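Local coordinates for protein-tyrosine-phosphatase PTP1 (PDB 6KRW), which dephosphorylates phosphotyrosine in proteins, among them the MAP kinase MPK6, and with MKP1 modulates plant defence, at residues A[68-73]-A[89-94]; A[54-59]-A[85-90]; A[28-33]-A[286-291]. All blocks are in the same frame, centred on the assembly; numbering follows the deposited sequence.

Interaction 1. Residues A[68-73]-A[89-94]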
loop_
_atom_site.group_PDB
_atom_site.type_symbol
_atom_site.label_atom_id
_atom_site.label_comp_id
_atom_site.label_asym_id
_atom_site.label_seq_id
_atom_site.Cartn_x
_atom_site.Cartn_y
_atom_site.Cartn_z
ATOM N N VAL A 68 15.196 5.093 1.377
ATOM C CA VAL A 68 13.788 4.876 0.955
ATOM C C VAL A 68 13.014 6.142 1.278
ATOM O O VAL A 68 12.659 6.400 2.434
ATOM C CB VAL A 68 13.130 3.648 1.603
ATOM C CG1 VAL A 68 11.708 3.494 1.066
ATOM C CG2 VAL A 68 13.951 2.394 1.350
ATOM N N VAL A 69 12.851 6.982 0.271
ATOM C CA VAL A 69 12.284 8.335 0.389
ATOM C C VAL A 69 11.427 8.560 -0.849
ATOM O O VAL A 69 11.670 7.944 -1.897
ATOM C CB VAL A 69 13.375 9.409 0.482
ATOM C CG1 VAL A 69 14.153 9.308 1.773
ATOM C CG2 VAL A 69 14.315 9.372 -0.713
ATOM N N PRO A 70 10.415 9.444 -0.740
ATOM C CA PRO A 70 9.585 9.783 -1.891
ATOM C C PRO A 70 10.297 10.785 -2.817
ATOM O O PRO A 70 11.023 11.641 -2.353
ATOM C CB PRO A 70 8.344 10.428 -1.274
ATOM C CG PRO A 70 8.916 11.138 -0.049
ATOM C CD PRO A 70 9.986 10.170 0.470
ATOM N N PHE A 71 9.998 10.620 -4.091
ATOM C CA PHE A 71 10.403 11.627 -5.104
ATOM C C PHE A 71 9.684 12.935 -4.851
ATOM O O PHE A 71 8.493 12.970 -4.471
ATOM C CB PHE A 71 10.056 11.087 -6.485
ATOM C CG PHE A 71 10.676 9.767 -6.825
ATOM C CD1 PHE A 71 12.038 9.542 -6.645
ATOM C CD2 PHE A 71 9.926 8.746 -7.380
ATOM C CE1 PHE A 71 12.604 8.320 -6.975
ATOM C CE2 PHE A 71 10.482 7.517 -7.699
ATOM C CZ PHE A 71 11.819 7.307 -7.496
ATOM N N ASP A 72 10.358 14.043 -5.137
ATOM C CA ASP A 72 9.706 15.365 -5.060
ATOM C C ASP A 72 8.452 15.409 -5.930
ATOM O O ASP A 72 7.469 16.063 -5.523
ATOM C CB ASP A 72 10.670 16.464 -5.498
ATOM C CG ASP A 72 11.867 16.658 -4.592
ATOM O OD1 ASP A 72 11.750 16.415 -3.381
ATOM O OD2 ASP A 72 12.930 17.104 -5.067
ATOM N N LYS A 73 8.474 14.744 -7.096
ATOM C CA LYS A 73 7.399 14.953 -8.092
ATOM C C LYS A 73 6.043 14.449 -7.579
ATOM O O LYS A 73 5.035 14.948 -8.026
ATOM C CB LYS A 73 7.746 14.274 -9.411
ATOM C CG LYS A 73 7.809 12.766 -9.372
ATOM C CD LYS A 73 8.128 12.113 -10.714
ATOM C CE LYS A 73 8.140 10.592 -10.608
ATOM N NZ LYS A 73 6.823 10.072 -10.164
ATOM N N TYR A 89 6.775 17.966 4.669
ATOM C CA TYR A 89 7.352 16.652 4.323
ATOM C C TYR A 89 6.777 15.517 5.194
ATOM O O TYR A 89 6.777 15.575 6.424
ATOM C CB TYR A 89 8.873 16.670 4.465
ATOM C CG TYR A 89 9.449 15.333 4.129
ATOM C CD1 TYR A 89 9.477 14.882 2.827
ATOM C CD2 TYR A 89 9.865 14.454 5.128
ATOM C CE1 TYR A 89 9.942 13.622 2.503
ATOM C CE2 TYR A 89 10.329 13.188 4.823
ATOM C CZ TYR A 89 10.353 12.755 3.510
ATOM O OH TYR A 89 10.789 11.522 3.154
ATOM N N VAL A 90 6.352 14.484 4.508
ATOM C CA VAL A 90 6.096 13.148 5.086
ATOM C C VAL A 90 6.646 12.115 4.111
ATOM O O VAL A 90 6.610 12.332 2.879
ATOM C CB VAL A 90 4.608 12.984 5.401
ATOM C CG1 VAL A 90 3.718 13.221 4.227
ATOM C CG2 VAL A 90 4.317 11.608 5.999
ATOM N N ASN A 91 7.183 11.017 4.618
ATOM C CA ASN A 91 7.729 9.941 3.767
ATOM C C ASN A 91 6.556 9.160 3.195
ATOM O O ASN A 91 6.140 8.145 3.782
ATOM C CB ASN A 91 8.761 9.117 4.504
ATOM C CG ASN A 91 9.520 8.209 3.569
ATOM O OD1 ASN A 91 8.937 7.599 2.669
ATOM N ND2 ASN A 91 10.822 8.095 3.798
ATOM N N ALA A 92 6.000 9.628 2.088
ATOM C CA ALA A 92 4.752 9.076 1.542
ATOM C C ALA A 92 4.675 9.462 0.073
ATOM O O ALA A 92 5.042 10.635 -0.254
ATOM C CB ALA A 92 3.548 9.601 2.281
ATOM N N SER A 93 4.255 8.534 -0.753
ATOM C CA SER A 93 4.227 8.681 -2.225
ATOM C C SER A 93 2.842 8.391 -2.762
ATOM O O SER A 93 2.204 7.405 -2.343
ATOM C CB SER A 93 5.188 7.690 -2.832
ATOM O OG SER A 93 6.493 7.862 -2.353
ATOM N N LEU A 94 2.330 9.193 -3.679
ATOM C CA LEU A 94 1.123 8.882 -4.446
ATOM C C LEU A 94 1.390 7.830 -5.499
ATOM O O LEU A 94 2.248 8.037 -6.384
ATOM C CB LEU A 94 0.563 10.120 -5.121
ATOM C CG LEU A 94 -0.768 9.900 -5.819
ATOM C CD1 LEU A 94 -1.860 9.555 -4.820
ATOM C CD2 LEU A 94 -1.136 11.111 -6.642
HETATM O O HOH W 1 7.642 9.090 -4.476
#
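N91 bonds to V68, and P70 packs against Y89, N91, A92 and S93. One direct hydrogen bond crosses here. N91 ND2 gives it to V68 O over 2.8 Å, and it is nearly straight, with an angle of 169° at the hydrogen. The donor lies in the carbonyl plane and meets a lone pair of V68 O, which itself lies in the plane of the N91 amide. CG of N91 stands anti to its backbone N (chi1 -168°), which sets CG on the side of the 68-73 loop. N91 ND2 also bonds N63 OD1, and N91 OD1 takes a bond from R278. Partners on both amide atoms fix the flip of this buried group.

A water makes a second polar link. It accepts from F71 N and from S93 OG, the latter at 2.7 Å. S93 OG also bonds R278, so this arginine holds two side chains of the 89-94 segment.

The packing centres on the ring of P70, which meets Y89 tip to tip. P70 CG lies 3.7 Å from Y89 CE1, and P70 CD lies 3.1 Å from Y89 OH. That hydroxyl is hydrogen-bonded to N63. The same P70 CD lies 3.5 Å from N91 OD1. At the other end of the ring side chain, P70 CB is 3.3 Å from S93 OG and 3.5 Å from A92 O.

N91 is the centre of an inverse gamma turn. The chain turns a corner there between strand 89-90 and strand 92-95, an outermost strand of the main sheet. The 68-73 loop follows the KNRY motif of the classical tyrosine phosphatases, and YVNAS corresponds to their YINAS motif. The V68 side chain lies about 4 Å from that of I241, which by similarity belongs to the substrate-binding loop after the catalytic cysteine.

Interaction 2. Residues A[54-59]-A[85-90]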
loop_
_atom_site.group_PDB
_atom_site.type_symbol
_atom_site.label_atom_id
_atom_site.label_comp_id
_atom_site.label_asym_id
_atom_site.label_seq_id
_atom_site.Cartn_x
_atom_site.Cartn_y
_atom_site.Cartn_z
ATOM N N ALA A 54 13.066 15.214 0.800
ATOM C CA ALA A 54 13.296 14.071 1.710
ATOM C C ALA A 54 14.727 14.087 2.239
ATOM O O ALA A 54 14.932 13.587 3.388
ATOM C CB ALA A 54 13.021 12.766 0.999
ATOM N N MET A 55 15.680 14.528 1.414
ATOM C CA MET A 55 17.131 14.462 1.747
ATOM C C MET A 55 17.558 15.736 2.496
ATOM O O MET A 55 18.700 15.785 2.924
ATOM C CB MET A 55 18.002 14.248 0.499
ATOM C CG MET A 55 17.770 12.920 -0.220
ATOM S SD MET A 55 17.959 11.495 0.839
ATOM C CE MET A 55 17.492 10.173 -0.263
ATOM N N ASN A 56 16.647 16.699 2.683
ATOM C CA ASN A 56 16.911 17.958 3.426
ATOM C C ASN A 56 17.377 17.637 4.839
ATOM O O ASN A 56 16.770 16.739 5.452
ATOM C CB ASN A 56 15.634 18.781 3.602
ATOM C CG ASN A 56 15.668 20.080 2.854
ATOM O OD1 ASN A 56 16.746 20.592 2.584
ATOM N ND2 ASN A 56 14.498 20.613 2.540
ATOM N N SER A 57 18.264 18.462 5.385
ATOM C CA SER A 57 18.766 18.270 6.771
ATOM C C SER A 57 17.604 18.365 7.771
ATOM O O SER A 57 17.602 17.601 8.752
ATOM C CB SER A 57 19.854 19.256 7.087
ATOM O OG SER A 57 19.310 20.565 7.158
ATOM N N VAL A 58 16.609 19.216 7.509
ATOM C CA VAL A 58 15.441 19.349 8.427
ATOM C C VAL A 58 14.555 18.084 8.403
ATOM O O VAL A 58 13.786 17.903 9.344
ATOM C CB VAL A 58 14.625 20.600 8.091
ATOM C CG1 VAL A 58 13.655 20.901 9.215
ATOM C CG2 VAL A 58 15.532 21.803 7.831
ATOM N N ASN A 59 14.614 17.268 7.353
ATOM C CA ASN A 59 13.666 16.133 7.170
ATOM C C ASN A 59 14.345 14.770 7.343
ATOM O O ASN A 59 13.616 13.781 7.423
ATOM C CB ASN A 59 12.986 16.209 5.811
ATOM C CG ASN A 59 12.009 17.356 5.759
ATOM O OD1 ASN A 59 11.363 17.678 6.746
ATOM N ND2 ASN A 59 11.929 18.011 4.601
ATOM N N SER A 85 9.847 25.422 6.695
ATOM C CA SER A 85 11.186 24.946 6.260
ATOM C C SER A 85 11.128 23.450 5.895
ATOM O O SER A 85 11.941 23.009 5.075
ATOM C CB SER A 85 12.233 25.219 7.310
ATOM O OG SER A 85 11.965 24.462 8.478
ATOM N N ALA A 86 10.168 22.702 6.444
ATOM C CA ALA A 86 10.016 21.257 6.153
ATOM C C ALA A 86 9.304 21.013 4.811
ATOM O O ALA A 86 9.321 19.875 4.323
ATOM C CB ALA A 86 9.263 20.592 7.257
ATOM N N LYS A 87 8.682 22.038 4.238
ATOM C CA LYS A 87 7.933 21.917 2.961
ATOM C C LYS A 87 6.881 20.800 3.072
ATOM O O LYS A 87 6.665 20.074 2.098
ATOM C CB LYS A 87 8.891 21.712 1.785
ATOM C CG LYS A 87 9.935 22.815 1.601
ATOM C CD LYS A 87 10.792 22.629 0.370
ATOM C CE LYS A 87 11.745 23.781 0.129
ATOM N NZ LYS A 87 12.943 23.687 0.988
ATOM N N GLY A 88 6.263 20.666 4.254
ATOM C CA GLY A 88 5.132 19.739 4.373
ATOM C C GLY A 88 5.536 18.276 4.324
ATOM O O GLY A 88 4.694 17.447 3.958
ATOM N N TYR A 89 6.775 17.966 4.669
ATOM C CA TYR A 89 7.352 16.652 4.323
ATOM C C TYR A 89 6.777 15.517 5.194
ATOM O O TYR A 89 6.777 15.575 6.424
ATOM C CB TYR A 89 8.873 16.670 4.465
ATOM C CG TYR A 89 9.449 15.333 4.129
ATOM C CD1 TYR A 89 9.477 14.882 2.827
ATOM C CD2 TYR A 89 9.865 14.454 5.128
ATOM C CE1 TYR A 89 9.942 13.622 2.503
ATOM C CE2 TYR A 89 10.329 13.188 4.823
ATOM C CZ TYR A 89 10.353 12.755 3.510
ATOM O OH TYR A 89 10.789 11.522 3.154
ATOM N N VAL A 90 6.352 14.484 4.508
ATOM C CA VAL A 90 6.096 13.148 5.086
ATOM C C VAL A 90 6.646 12.115 4.111
ATOM O O VAL A 90 6.610 12.332 2.879
ATOM C CB VAL A 90 4.608 12.984 5.401
ATOM C CG1 VAL A 90 3.718 13.221 4.227
ATOM C CG2 VAL A 90 4.317 11.608 5.999
#
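N59 reaches across to A86 and lies against Y89. CG of N59 stands anti to the carbonyl carbon, and the amide beyond it meets the start of the 86-89 turn. N59 ND2 donates to A86 O over 3.2 Å, with an angle of 156° at the hydrogen. The donor is tilted from the carbonyl plane. N59 ND2 also bonds V53 O, and N59 OD1 bonds K62, so both ends of the amide are held.

The same amide lies obliquely beside Y89, with its plane 29° from that of the ring. N59 CG is 3.6 Å from Y89 CG, and N59 CB is 3.6 Å from Y89 CD2. CG of Y89 is anti to its backbone N (chi1 179°), which sets CG on the side of helix 52-55. There A54 CB lies 3.5 Å from Y89 CE1 and 3.3 Å from Y89 OH.

Contacts farther out are looser. V58 CG1 approaches S85 OG, whose hydrogen-bond partner is D83. K87 is extended until a bend at its last torsion, and K87 NZ ends 3.8 Å from N56 ND2, the two side chains crossing at about a right angle.

A86 to Y89 form a type I' beta turn, with positive phi at K87 and G88. N59 begins the NxxKNRY motif of this phosphatase family. The contact thus sets the end of helix 52-55 and the loop after it against the turn that leads into strand 89-90, with V53 of the helix also touching K87 and Y89.

Interaction 3. Residues A[28-33]-A[286-291]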
loop_
_atom_site.group_PDB
_atom_site.type_symbol
_atom_site.label_atom_id
_atom_site.label_comp_id
_atom_site.label_asym_id
_atom_site.label_seq_id
_atom_site.Cartn_x
_atom_site.Cartn_y
_atom_site.Cartn_z
ATOM N N ASP A 28 10.470 -19.509 -15.550
ATOM C CA ASP A 28 11.669 -18.831 -16.105
ATOM C C ASP A 28 11.256 -17.473 -16.690
ATOM O O ASP A 28 12.075 -16.536 -16.615
ATOM C CB ASP A 28 12.401 -19.703 -17.128
ATOM C CG ASP A 28 13.123 -20.900 -16.522
ATOM O OD1 ASP A 28 13.085 -21.057 -15.289
ATOM O OD2 ASP A 28 13.727 -21.680 -17.287
ATOM N N SER A 29 10.036 -17.346 -17.240
ATOM C CA SER A 29 9.576 -16.064 -17.838
ATOM C C SER A 29 9.425 -15.005 -16.745
ATOM O O SER A 29 9.823 -13.849 -16.929
ATOM C CB SER A 29 8.312 -16.225 -18.644
ATOM O OG SER A 29 7.209 -16.549 -17.803
ATOM N N ILE A 30 8.891 -15.409 -15.610
ATOM C CA ILE A 30 8.684 -14.497 -14.452
ATOM C C ILE A 30 10.044 -14.084 -13.884
ATOM O O ILE A 30 10.228 -12.899 -13.602
ATOM C CB ILE A 30 7.816 -15.184 -13.389
ATOM C CG1 ILE A 30 6.427 -15.488 -13.950
ATOM C CG2 ILE A 30 7.779 -14.363 -12.111
ATOM C CD1 ILE A 30 5.589 -16.376 -13.058
ATOM N N ALA A 31 10.954 -15.035 -13.706
ATOM C CA ALA A 31 12.294 -14.741 -13.150
ATOM C C ALA A 31 13.002 -13.733 -14.065
ATOM O O ALA A 31 13.627 -12.789 -13.532
ATOM C CB ALA A 31 13.101 -16.004 -12.967
ATOM N N HIS A 32 12.899 -13.955 -15.384
ATOM C CA HIS A 32 13.542 -13.078 -16.401
ATOM C C HIS A 32 12.980 -11.665 -16.260
ATOM O O HIS A 32 13.770 -10.697 -16.335
ATOM C CB HIS A 32 13.337 -13.645 -17.814
ATOM C CG HIS A 32 14.185 -12.999 -18.855
ATOM N ND1 HIS A 32 13.734 -11.959 -19.642
ATOM C CD2 HIS A 32 15.445 -13.266 -19.260
ATOM C CE1 HIS A 32 14.683 -11.603 -20.482
ATOM N NE2 HIS A 32 15.743 -12.392 -20.271
ATOM N N GLU A 33 11.667 -11.531 -16.088
ATOM C CA GLU A 33 11.063 -10.184 -15.921
ATOM C C GLU A 33 11.702 -9.486 -14.716
ATOM O O GLU A 33 12.071 -8.294 -14.810
ATOM C CB GLU A 33 9.546 -10.255 -15.756
ATOM C CG GLU A 33 8.797 -10.716 -16.985
ATOM C CD GLU A 33 7.295 -10.859 -16.816
ATOM O OE1 GLU A 33 6.599 -11.070 -17.821
ATOM O OE2 GLU A 33 6.825 -10.790 -15.660
ATOM N N ASP A 286 11.011 -13.435 -4.901
ATOM C CA ASP A 286 9.892 -14.179 -4.277
ATOM C C ASP A 286 8.642 -13.300 -4.167
ATOM O O ASP A 286 7.536 -13.811 -4.421
ATOM C CB ASP A 286 10.294 -14.736 -2.909
ATOM C CG ASP A 286 11.204 -15.940 -2.978
ATOM O OD1 ASP A 286 11.333 -16.541 -4.070
ATOM O OD2 ASP A 286 11.771 -16.271 -1.937
ATOM N N GLN A 287 8.796 -12.002 -3.884
ATOM C CA GLN A 287 7.628 -11.097 -3.827
ATOM C C GLN A 287 7.011 -10.968 -5.217
ATOM O O GLN A 287 5.808 -10.927 -5.316
ATOM C CB GLN A 287 8.016 -9.739 -3.241
ATOM C CG GLN A 287 8.159 -9.812 -1.723
ATOM C CD GLN A 287 8.760 -8.566 -1.129
ATOM O OE1 GLN A 287 9.083 -7.618 -1.846
ATOM N NE2 GLN A 287 8.913 -8.539 0.187
ATOM N N TYR A 288 7.849 -10.909 -6.256
ATOM C CA TYR A 288 7.334 -10.792 -7.632
ATOM C C TYR A 288 6.558 -12.050 -8.003
ATOM O O TYR A 288 5.487 -11.962 -8.556
ATOM C CB TYR A 288 8.519 -10.494 -8.559
ATOM C CG TYR A 288 8.113 -10.099 -9.950
ATOM C CD1 TYR A 288 7.544 -8.857 -10.184
ATOM C CD2 TYR A 288 8.259 -10.962 -11.010
ATOM C CE1 TYR A 288 7.153 -8.480 -11.454
ATOM C CE2 TYR A 288 7.896 -10.580 -12.293
ATOM C CZ TYR A 288 7.295 -9.354 -12.502
ATOM O OH TYR A 288 6.925 -8.946 -13.769
ATOM N N PHE A 289 7.087 -13.214 -7.642
ATOM C CA PHE A 289 6.361 -14.495 -7.866
ATOM C C PHE A 289 5.043 -14.478 -7.084
ATOM O O PHE A 289 4.012 -14.943 -7.597
ATOM C CB PHE A 289 7.224 -15.701 -7.477
ATOM C CG PHE A 289 8.029 -16.246 -8.624
ATOM C CD1 PHE A 289 7.503 -17.217 -9.463
ATOM C CD2 PHE A 289 9.310 -15.791 -8.868
ATOM C CE1 PHE A 289 8.249 -17.725 -10.511
ATOM C CE2 PHE A 289 10.043 -16.280 -9.944
ATOM C CZ PHE A 289 9.522 -17.260 -10.749
ATOM N N PHE A 290 5.078 -13.968 -5.859
ATOM C CA PHE A 290 3.856 -13.936 -5.013
ATOM C C PHE A 290 2.783 -13.074 -5.688
ATOM O O PHE A 290 1.613 -13.410 -5.635
ATOM C CB PHE A 290 4.205 -13.461 -3.606
ATOM C CG PHE A 290 3.046 -13.457 -2.643
ATOM C CD1 PHE A 290 2.654 -14.622 -1.996
ATOM C CD2 PHE A 290 2.340 -12.303 -2.374
ATOM C CE1 PHE A 290 1.578 -14.612 -1.118
ATOM C CE2 PHE A 290 1.268 -12.291 -1.495
ATOM C CZ PHE A 290 0.887 -13.460 -0.859
ATOM N N CYS A 291 3.195 -11.971 -6.347
ATOM C CA CYS A 291 2.241 -11.129 -7.111
ATOM C C CYS A 291 1.524 -12.009 -8.131
ATOM O O CYS A 291 0.323 -11.986 -8.219
ATOM C CB CYS A 291 2.938 -10.042 -7.934
ATOM S SG CYS A 291 3.614 -8.672 -6.990
#
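The F289 ring takes I30 CG2 over one face, and the Y288 ring meets E33 OE2 at its edge. I30 CG2 sits 3.5 Å from the centroid of the F289 ring and 7° off its normal, a CH-pi contact over the centre. A31 CB is a looser neighbour of F289, 4.3 Å from CE2. E33 OE2 lies in the plane of the Y288 ring. The carboxylate and ring planes are 73° apart.

Y288 OH donates to E33 OE2 over 2.6 Å, reaching the oxygen from above the carboxylate plane. CG of Y288 is anti to its backbone N, which sets CG toward helix 27-39. I30 CG2 also touches Y288 CD2 at 3.6 Å, so this one methyl meets both rings.

The contact joins the N-terminal part of the chain to the last helix of the phosphatase domain. The two helix segments approach to 9.9 Å between axes, with N-to-C directions 126° apart. Helix 285-303 begins just after Q283, a residue that by similarity binds substrate.

E33 has further partners. Its OE2 is also hydrogen-bonded to Y292 OH, and its OE1 forms a salt bridge with K23 of helix 7-24. These bonds probably favour the charged carboxylate. Y288 meets Y292 edge-to-face, and L267, A268 and V271 of helix 267-277 also touch its side chain.

Interactions 1 and 2 are neighbours, with centres 10 Å apart. They share Y89, which has P70 and A54 near its hydroxyl end. They also touch directly: V69 CB lies 3.4 Å from A54 CB. N63 ties them further, since it bonds Y89, N91 and A54. I241 and Q283 bind substrate by similarity. Interaction 1 is the closer to them: its V68 side chain is about 4 Å from that of I241 and about 7 Å from that of Q283. A bound PEG also lies about 4 Å from V68. In interaction 2, the Y89 side chain is about 11 Å from that of I241. Interaction 3 stands apart, its centre 26 Å from that of interaction 1 and 36 Å from that of interaction 2. Its Y288 side chain is about 9 Å from that of Q283.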